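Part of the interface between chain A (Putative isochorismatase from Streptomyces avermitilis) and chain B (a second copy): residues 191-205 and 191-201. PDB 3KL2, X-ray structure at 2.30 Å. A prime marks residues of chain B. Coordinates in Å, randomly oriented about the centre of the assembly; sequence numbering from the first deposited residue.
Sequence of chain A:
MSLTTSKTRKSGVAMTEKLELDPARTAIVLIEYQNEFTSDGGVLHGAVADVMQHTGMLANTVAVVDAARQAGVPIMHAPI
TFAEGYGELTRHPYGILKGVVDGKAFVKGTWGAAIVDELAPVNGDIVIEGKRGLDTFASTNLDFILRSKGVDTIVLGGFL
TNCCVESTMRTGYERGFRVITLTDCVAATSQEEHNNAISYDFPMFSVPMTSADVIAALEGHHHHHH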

# COMPACT_ATOMS: atom_id res chain seq x y z
N GLN A 191 4.27 -19.13 -25.54
CA GLN A 191 2.86 -19.38 -25.82
C GLN A 191 2.27 -20.20 -24.67
O GLN A 191 1.14 -19.94 -24.24
CB GLN A 191 2.69 -20.14 -27.16
CG GLN A 191 1.25 -20.23 -27.67
CD GLN A 191 0.70 -18.88 -28.16
OE1 GLN A 191 -0.50 -18.56 -28.00
NE2 GLN A 191 1.59 -18.07 -28.73
N GLU A 192 3.05 -21.18 -24.20
CA GLU A 192 2.62 -22.05 -23.13
C GLU A 192 2.38 -21.20 -21.85
O GLU A 192 1.30 -21.25 -21.28
CB GLU A 192 3.62 -23.23 -22.91
N GLU A 193 3.37 -20.40 -21.45
CA GLU A 193 3.21 -19.48 -20.28
C GLU A 193 2.01 -18.56 -20.47
O GLU A 193 1.22 -18.35 -19.55
CB GLU A 193 4.47 -18.64 -20.04
CG GLU A 193 5.75 -19.45 -19.75
CD GLU A 193 6.99 -18.58 -19.31
OE1 GLU A 193 6.88 -17.33 -19.16
OE2 GLU A 193 8.07 -19.21 -19.11
N HIS A 194 1.86 -18.02 -21.67
CA HIS A 194 0.75 -17.15 -22.02
C HIS A 194 -0.63 -17.79 -21.83
O HIS A 194 -1.48 -17.25 -21.14
CB HIS A 194 0.94 -16.72 -23.48
CG HIS A 194 -0.17 -15.90 -24.04
ND1 HIS A 194 -0.23 -14.53 -23.88
CD2 HIS A 194 -1.23 -16.24 -24.81
CE1 HIS A 194 -1.30 -14.07 -24.53
NE2 HIS A 194 -1.91 -15.09 -25.10
N ASN A 195 -0.82 -18.96 -22.44
CA ASN A 195 -2.10 -19.66 -22.44
C ASN A 195 -2.52 -20.13 -21.05
O ASN A 195 -3.70 -20.14 -20.72
CB ASN A 195 -2.02 -20.92 -23.33
CG ASN A 195 -1.77 -20.61 -24.80
OD1 ASN A 195 -1.98 -19.51 -25.28
ND2 ASN A 195 -1.35 -21.62 -25.54
N ASN A 196 -1.53 -20.56 -20.26
CA ASN A 196 -1.79 -21.07 -18.93
C ASN A 196 -2.29 -19.92 -18.03
O ASN A 196 -3.38 -20.00 -17.42
CB ASN A 196 -0.56 -21.82 -18.39
CG ASN A 196 -0.40 -23.29 -19.03
OD1 ASN A 196 -1.38 -23.94 -19.41
ND2 ASN A 196 0.84 -23.78 -19.10
N ALA A 197 -1.53 -18.82 -18.00
CA ALA A 197 -1.94 -17.62 -17.31
C ALA A 197 -3.37 -17.20 -17.69
O ALA A 197 -4.19 -16.96 -16.80
CB ALA A 197 -0.95 -16.48 -17.56
N ILE A 198 -3.68 -17.15 -18.98
CA ILE A 198 -5.01 -16.71 -19.39
C ILE A 198 -6.14 -17.66 -18.92
O ILE A 198 -7.16 -17.18 -18.39
CB ILE A 198 -5.10 -16.51 -20.92
CG1 ILE A 198 -4.35 -15.24 -21.32
CG2 ILE A 198 -6.57 -16.38 -21.39
CD1 ILE A 198 -3.91 -15.20 -22.80
N SER A 199 -5.93 -18.98 -19.08
CA SER A 199 -6.97 -20.00 -18.77
C SER A 199 -7.15 -20.28 -17.28
O SER A 199 -8.26 -20.54 -16.83
CB SER A 199 -6.66 -21.36 -19.45
OG SER A 199 -6.23 -21.22 -20.79
N TYR A 200 -6.05 -20.29 -16.54
CA TYR A 200 -6.06 -20.68 -15.14
C TYR A 200 -6.14 -19.46 -14.18
O TYR A 200 -7.03 -19.41 -13.34
CB TYR A 200 -4.78 -21.45 -14.81
CG TYR A 200 -4.56 -22.77 -15.58
CD1 TYR A 200 -5.58 -23.35 -16.36
CD2 TYR A 200 -3.34 -23.46 -15.47
CE1 TYR A 200 -5.39 -24.54 -17.03
CE2 TYR A 200 -3.14 -24.67 -16.12
CZ TYR A 200 -4.17 -25.21 -16.91
OH TYR A 200 -4.00 -26.42 -17.58
N ASP A 201 -5.22 -18.50 -14.33
CA ASP A 201 -5.05 -17.37 -13.40
C ASP A 201 -6.03 -16.20 -13.67
O ASP A 201 -6.68 -15.71 -12.75
CB ASP A 201 -3.62 -16.82 -13.50
CG ASP A 201 -2.55 -17.80 -12.99
OD1 ASP A 201 -2.87 -18.71 -12.21
OD2 ASP A 201 -1.36 -17.65 -13.38
N PHE A 202 -6.14 -15.77 -14.92
CA PHE A 202 -6.95 -14.62 -15.24
C PHE A 202 -8.39 -14.66 -14.71
O PHE A 202 -8.86 -13.61 -14.30
CB PHE A 202 -6.97 -14.33 -16.73
CG PHE A 202 -5.76 -13.58 -17.24
CD1 PHE A 202 -5.86 -12.78 -18.38
CD2 PHE A 202 -4.52 -13.70 -16.65
CE1 PHE A 202 -4.76 -12.11 -18.88
CE2 PHE A 202 -3.43 -13.02 -17.16
CZ PHE A 202 -3.56 -12.23 -18.25
N PRO A 203 -9.08 -15.81 -14.73
CA PRO A 203 -10.48 -15.83 -14.24
C PRO A 203 -10.69 -15.74 -12.72
O PRO A 203 -11.80 -15.45 -12.26
CB PRO A 203 -11.04 -17.18 -14.76
CG PRO A 203 -10.13 -17.56 -15.92
CD PRO A 203 -8.78 -17.02 -15.53
N MET A 204 -9.62 -15.99 -11.96
CA MET A 204 -9.64 -15.84 -10.51
C MET A 204 -9.57 -14.35 -10.12
O MET A 204 -9.95 -14.00 -9.02
CB MET A 204 -8.42 -16.54 -9.88
CG MET A 204 -8.35 -18.11 -9.91
SD MET A 204 -6.76 -18.63 -9.13
CE MET A 204 -7.24 -20.30 -8.65
N PHE A 205 -9.01 -13.50 -10.97
CA PHE A 205 -8.72 -12.12 -10.58
C PHE A 205 -9.34 -11.12 -11.52
O PHE A 205 -9.18 -9.93 -11.31
CB PHE A 205 -7.21 -11.89 -10.51
CG PHE A 205 -6.53 -12.71 -9.46
CD1 PHE A 205 -6.61 -12.35 -8.13
CD2 PHE A 205 -5.83 -13.86 -9.79
CE1 PHE A 205 -5.99 -13.12 -7.11
CE2 PHE A 205 -5.18 -14.62 -8.79
CZ PHE A 205 -5.27 -14.25 -7.45
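Chain B (191-201) QEEHNNAISYD

At the centre of this contact two amide nitrogens face each other: Asn196 ND2 lies 3.0 Å from Asn196′ ND2. Both are donors, so the pair is not a hydrogen bond. No hydrogen bond joins the two stretches among the atoms modelled.

The 191-201 stretch of chain B is helical, as is the matching part of chain A. Each helix has a wider pi-type turn at 197-201. The helices cross obliquely, nearer antiparallel than parallel, with 131° between their N-to-C directions and a signed crossing angle of -131°. Their axes come no closer than 11.1 Å, and the contact is made mainly by side chains. Together the two stretches bury 432 Å².

The register is nearly symmetric about Asn196. The CA atoms of Asn196 and Asn196′ are 7.8 Å apart. Glu193 CA is 6.9 Å from Tyr200′ CA, and Tyr200 CA is 7.1 Å from Glu193′ CA.

Each tyrosine reaches across to the other helix. Both have chi1 in the m well, and their CA-to-CB bonds point toward the partner stretch. Glu193 CG sits over one face of the Tyr200′ ring, 3.7 Å from Tyr200′ CD2, in a CH-pi contact. The reciprocal contact places Glu193′ CG 3.3 Å from Tyr200 CD2. Glu193 CG is 3.8 Å from the centroid of the Tyr200′ ring, and Glu193′ CG is 3.8 Å from that of the Tyr200 ring. At the ring edges, Asn196 ND2 is 3.5 Å from Tyr200′ CE2, and Asn196′ ND2 is 3.9 Å from Tyr200 CE2. The Tyr200′ OH lies 3.8 Å from Glu192 CB. Both Glu192 and Glu192′ are modelled only to CB.

Asp201 OD2 and Asp201′ OD2 are 4.0 Å apart, bringing like charges close together. Asp201′ OD1 is hydrogen-bonded elsewhere in the structure.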

# COMPACT_ATOMS: atom_id res chain seq x y z
N GLN B 191 -3.19 -30.20 -10.09
CA GLN B 191 -1.76 -30.53 -10.15
C GLN B 191 -1.07 -29.77 -11.30
O GLN B 191 0.06 -29.29 -11.13
CB GLN B 191 -1.55 -32.03 -10.32
CG GLN B 191 -0.08 -32.47 -10.15
CD GLN B 191 0.42 -32.49 -8.71
OE1 GLN B 191 -0.29 -32.94 -7.80
NE2 GLN B 191 1.64 -32.06 -8.50
N GLU B 192 -1.75 -29.68 -12.44
CA GLU B 192 -1.24 -28.99 -13.60
C GLU B 192 -0.92 -27.54 -13.24
O GLU B 192 0.18 -27.05 -13.56
CB GLU B 192 -2.25 -29.04 -14.76
N GLU B 193 -1.86 -26.86 -12.58
CA GLU B 193 -1.68 -25.44 -12.23
C GLU B 193 -0.58 -25.35 -11.20
O GLU B 193 0.23 -24.44 -11.20
CB GLU B 193 -2.95 -24.83 -11.65
CG GLU B 193 -4.20 -24.82 -12.58
CD GLU B 193 -5.47 -24.22 -11.90
OE1 GLU B 193 -5.37 -23.77 -10.72
OE2 GLU B 193 -6.56 -24.23 -12.55
N HIS B 194 -0.56 -26.29 -10.28
CA HIS B 194 0.47 -26.30 -9.25
C HIS B 194 1.87 -26.36 -9.87
O HIS B 194 2.71 -25.57 -9.49
CB HIS B 194 0.23 -27.45 -8.30
CG HIS B 194 1.36 -27.74 -7.38
ND1 HIS B 194 1.44 -27.20 -6.11
CD2 HIS B 194 2.39 -28.61 -7.48
CE1 HIS B 194 2.50 -27.69 -5.49
NE2 HIS B 194 3.10 -28.56 -6.31
N ASN B 195 2.10 -27.23 -10.85
CA ASN B 195 3.44 -27.45 -11.37
C ASN B 195 3.80 -26.27 -12.26
O ASN B 195 4.95 -25.82 -12.28
CB ASN B 195 3.54 -28.74 -12.21
CG ASN B 195 3.28 -30.05 -11.42
OD1 ASN B 195 3.54 -30.19 -10.22
ND2 ASN B 195 2.79 -31.04 -12.15
N ASN B 196 2.83 -25.77 -13.02
CA ASN B 196 3.09 -24.67 -13.95
C ASN B 196 3.49 -23.38 -13.22
O ASN B 196 4.45 -22.72 -13.64
CB ASN B 196 1.89 -24.45 -14.91
CG ASN B 196 1.70 -25.62 -15.93
OD1 ASN B 196 2.53 -26.53 -16.05
ND2 ASN B 196 0.59 -25.58 -16.67
N ALA B 197 2.79 -23.05 -12.14
CA ALA B 197 3.15 -21.91 -11.28
C ALA B 197 4.55 -22.06 -10.74
O ALA B 197 5.28 -21.09 -10.69
CB ALA B 197 2.13 -21.74 -10.08
N ILE B 198 4.90 -23.25 -10.28
CA ILE B 198 6.23 -23.48 -9.71
C ILE B 198 7.30 -23.39 -10.78
O ILE B 198 8.38 -22.87 -10.50
CB ILE B 198 6.34 -24.86 -9.00
CG1 ILE B 198 5.43 -24.87 -7.75
CG2 ILE B 198 7.79 -25.16 -8.64
CD1 ILE B 198 5.74 -25.97 -6.70
N SER B 199 7.01 -23.88 -11.98
CA SER B 199 7.99 -23.92 -13.07
C SER B 199 8.22 -22.58 -13.68
O SER B 199 9.36 -22.18 -13.88
CB SER B 199 7.53 -24.83 -14.21
OG SER B 199 7.56 -26.17 -13.79
N TYR B 200 7.12 -21.92 -14.03
CA TYR B 200 7.16 -20.69 -14.77
C TYR B 200 7.21 -19.42 -13.88
O TYR B 200 7.94 -18.48 -14.18
CB TYR B 200 5.90 -20.55 -15.64
CG TYR B 200 5.62 -21.63 -16.65
CD1 TYR B 200 6.61 -22.53 -17.07
CD2 TYR B 200 4.35 -21.73 -17.22
CE1 TYR B 200 6.33 -23.53 -18.04
CE2 TYR B 200 4.06 -22.71 -18.17
CZ TYR B 200 5.05 -23.61 -18.59
OH TYR B 200 4.74 -24.58 -19.55
N ASP B 201 6.39 -19.36 -12.85
CA ASP B 201 6.21 -18.05 -12.17
C ASP B 201 7.08 -17.90 -10.93
O ASP B 201 7.60 -16.84 -10.70
CB ASP B 201 4.75 -17.78 -11.82
CG ASP B 201 3.84 -17.66 -13.06
OD1 ASP B 201 4.32 -17.31 -14.16
OD2 ASP B 201 2.61 -17.94 -12.94